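Local coordinates for protein (l-alanine dehydrogenase) (Phormidium lapideum, PDB 1PJC) that catalyses the reversible NAD-dependent oxidative deamination of L-alanine to pyruvate and ammonia, at residues A[65-69]-A[83-89]. Numbering follows the deposited sequence.
Sequences WSREM and LMQKDQL
Two neighbouring parallel strands of the N-terminal domain, 69-71 and 89-92, begin side by side here, and the amide of Q88 ties together the loops leading into them. Q88 NE2 donates to R67 O at 2.8 Å, nearly straight (167°) and lying in the plane of that carbonyl. The same nitrogen sits 2.5 Å from W65 O, a bond bent to 125° and doubtful in its length, so the NH2 group appears to bridge two carbonyls where helix 61-65 runs out into the loop before strand 69-71. The amide oxygen serves its own loop: Q88 OE1 accepts from Q85 N at 3.0 Å, with Q85 N standing above the plane of the Q88 side-chain carbonyl rather than on a lone pair, across the type I turn 85-88. With CG beside the backbone N (chi1 -57°) and an extended chain beyond, the amide reaches W65, where OE1 lies at the indole edge. A leucine in place of Q88 would probably leave R67 O without this donor and Q85 N without its acceptor, untying the two loops here. Strand pairing starts at L89 N to E68 O (2.9 Å) and continues as the parallel bridge of M69 with L89, their CB atoms 4.2 Å apart; strand 112-115 flanks L89 beyond. L83 lays CB over one face of the W65 indole, 3.9 Å from the five-ring centroid, a CH-pi contact, while W65 NE1 hydrogen-bonds E80 OE1.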
loop_
_atom_site.group_PDB
_atom_site.type_symbol
_atom_site.label_atom_id
_atom_site.label_comp_id
_atom_site.label_asym_id
_atom_site.label_seq_id
_atom_site.Cartn_x
_atom_site.Cartn_y
_atom_site.Cartn_z
ATOM N N TRP A 65 7.142 -50.061 -6.639
ATOM C CA TRP A 65 8.447 -49.985 -7.285
ATOM C C TRP A 65 8.556 -50.745 -8.601
ATOM O O TRP A 65 9.491 -50.528 -9.396
ATOM C CB TRP A 65 9.467 -50.519 -6.373
ATOM C CG TRP A 65 10.068 -49.523 -5.589
ATOM C CD1 TRP A 65 9.816 -49.274 -4.271
ATOM C CD2 TRP A 65 11.115 -48.610 -5.987
ATOM N NE1 TRP A 65 10.646 -48.282 -3.817
ATOM C CE2 TRP A 65 11.430 -47.835 -4.858
ATOM C CE3 TRP A 65 11.785 -48.353 -7.196
ATOM C CZ2 TRP A 65 12.421 -46.855 -4.878
ATOM C CZ3 TRP A 65 12.747 -47.368 -7.219
ATOM C CH2 TRP A 65 13.064 -46.633 -6.060
ATOM N N SER A 66 7.617 -51.652 -8.807
ATOM C CA SER A 66 7.596 -52.524 -9.979
ATOM C C SER A 66 7.129 -51.890 -11.282
ATOM O O SER A 66 6.946 -52.584 -12.283
ATOM C CB SER A 66 6.707 -53.713 -9.667
ATOM O OG SER A 66 5.868 -53.418 -8.549
ATOM N N ARG A 67 6.955 -50.583 -11.286
ATOM C CA ARG A 67 6.453 -49.914 -12.474
ATOM C C ARG A 67 7.512 -49.378 -13.373
ATOM O O ARG A 67 8.673 -49.256 -12.981
ATOM C CB ARG A 67 5.464 -48.835 -12.089
ATOM C CG ARG A 67 4.455 -49.312 -11.069
ATOM C CD ARG A 67 3.683 -50.477 -11.616
ATOM N NE ARG A 67 2.959 -51.174 -10.568
ATOM C CZ ARG A 67 1.944 -52.009 -10.779
ATOM N NH1 ARG A 67 1.521 -52.248 -12.013
ATOM N NH2 ARG A 67 1.336 -52.593 -9.747
ATOM N N GLU A 68 7.111 -49.063 -14.600
ATOM C CA GLU A 68 8.030 -48.576 -15.622
ATOM C C GLU A 68 8.566 -47.242 -15.279
ATOM O O GLU A 68 9.595 -46.827 -15.809
ATOM C CB GLU A 68 7.338 -48.504 -16.967
ATOM C CG GLU A 68 6.231 -49.480 -17.096
ATOM C CD GLU A 68 5.458 -49.241 -18.334
ATOM O OE1 GLU A 68 4.247 -49.530 -18.351
ATOM O OE2 GLU A 68 6.053 -48.649 -19.276
ATOM N N MET A 69 7.842 -46.527 -14.430
ATOM C CA MET A 69 8.263 -45.200 -13.977
ATOM C C MET A 69 7.949 -45.102 -12.508
ATOM O O MET A 69 6.863 -45.467 -12.067
ATOM C CB MET A 69 7.512 -44.097 -14.732
ATOM C CG MET A 69 7.798 -42.657 -14.229
ATOM S SD MET A 69 7.455 -41.318 -15.482
ATOM C CE MET A 69 6.094 -40.483 -14.724
ATOM N N LEU A 83 14.302 -53.463 -4.702
ATOM C CA LEU A 83 13.007 -53.186 -5.354
ATOM C C LEU A 83 13.164 -52.592 -6.764
ATOM O O LEU A 83 12.266 -52.675 -7.589
ATOM C CB LEU A 83 12.192 -52.235 -4.489
ATOM C CG LEU A 83 11.320 -52.806 -3.374
ATOM C CD1 LEU A 83 11.533 -54.240 -3.208
ATOM C CD2 LEU A 83 11.515 -52.078 -2.056
ATOM N N MET A 84 14.303 -51.983 -7.014
ATOM C CA MET A 84 14.561 -51.370 -8.299
ATOM C C MET A 84 14.604 -52.417 -9.437
ATOM O O MET A 84 14.931 -53.589 -9.204
ATOM C CB MET A 84 15.885 -50.610 -8.245
ATOM C CG MET A 84 16.069 -49.689 -7.038
ATOM S SD MET A 84 17.639 -48.721 -7.199
ATOM C CE MET A 84 17.725 -47.921 -5.590
ATOM N N GLN A 85 14.311 -51.958 -10.668
ATOM C CA GLN A 85 14.270 -52.790 -11.892
ATOM C C GLN A 85 15.154 -52.252 -13.027
ATOM O O GLN A 85 15.326 -51.051 -13.189
ATOM C CB GLN A 85 12.841 -52.896 -12.425
ATOM C CG GLN A 85 11.784 -52.754 -11.368
ATOM C CD GLN A 85 11.358 -54.086 -10.803
ATOM O OE1 GLN A 85 11.406 -54.316 -9.581
ATOM N NE2 GLN A 85 10.908 -54.969 -11.678
ATOM N N LYS A 86 15.635 -53.156 -13.862
ATOM C CA LYS A 86 16.543 -52.814 -14.945
ATOM C C LYS A 86 16.128 -51.694 -15.853
ATOM O O LYS A 86 16.950 -50.836 -16.201
ATOM C CB LYS A 86 16.943 -54.049 -15.779
ATOM C CG LYS A 86 17.655 -53.672 -17.092
ATOM C CD LYS A 86 18.280 -54.876 -17.821
ATOM C CE LYS A 86 19.497 -54.433 -18.692
ATOM N NZ LYS A 86 19.323 -54.742 -20.164
ATOM N N ASP A 87 14.899 -51.716 -16.323
ATOM C CA ASP A 87 14.522 -50.684 -17.284
ATOM C C ASP A 87 13.608 -49.539 -16.827
ATOM O O ASP A 87 13.045 -48.818 -17.657
ATOM C CB ASP A 87 14.070 -51.298 -18.612
ATOM C CG ASP A 87 15.145 -52.175 -19.248
ATOM O OD1 ASP A 87 16.195 -51.620 -19.696
ATOM O OD2 ASP A 87 14.926 -53.419 -19.317
ATOM N N GLN A 88 13.511 -49.334 -15.514
ATOM C CA GLN A 88 12.688 -48.255 -14.968
ATOM C C GLN A 88 13.158 -46.905 -15.359
ATOM O O GLN A 88 14.331 -46.698 -15.741
ATOM C CB GLN A 88 12.743 -48.261 -13.455
ATOM C CG GLN A 88 12.365 -49.430 -12.922
ATOM C CD GLN A 88 12.119 -49.299 -11.528
ATOM O OE1 GLN A 88 13.060 -49.191 -10.725
ATOM N NE2 GLN A 88 10.845 -49.407 -11.147
ATOM N N LEU A 89 12.274 -45.956 -15.101
ATOM C CA LEU A 89 12.563 -44.561 -15.201
ATOM C C LEU A 89 12.401 -44.151 -13.754
ATOM O O LEU A 89 11.389 -44.497 -13.101
ATOM C CB LEU A 89 11.521 -43.852 -16.050
ATOM C CG LEU A 89 11.929 -43.666 -17.499
ATOM C CD1 LEU A 89 10.756 -43.155 -18.342
ATOM C CD2 LEU A 89 13.111 -42.726 -17.580
#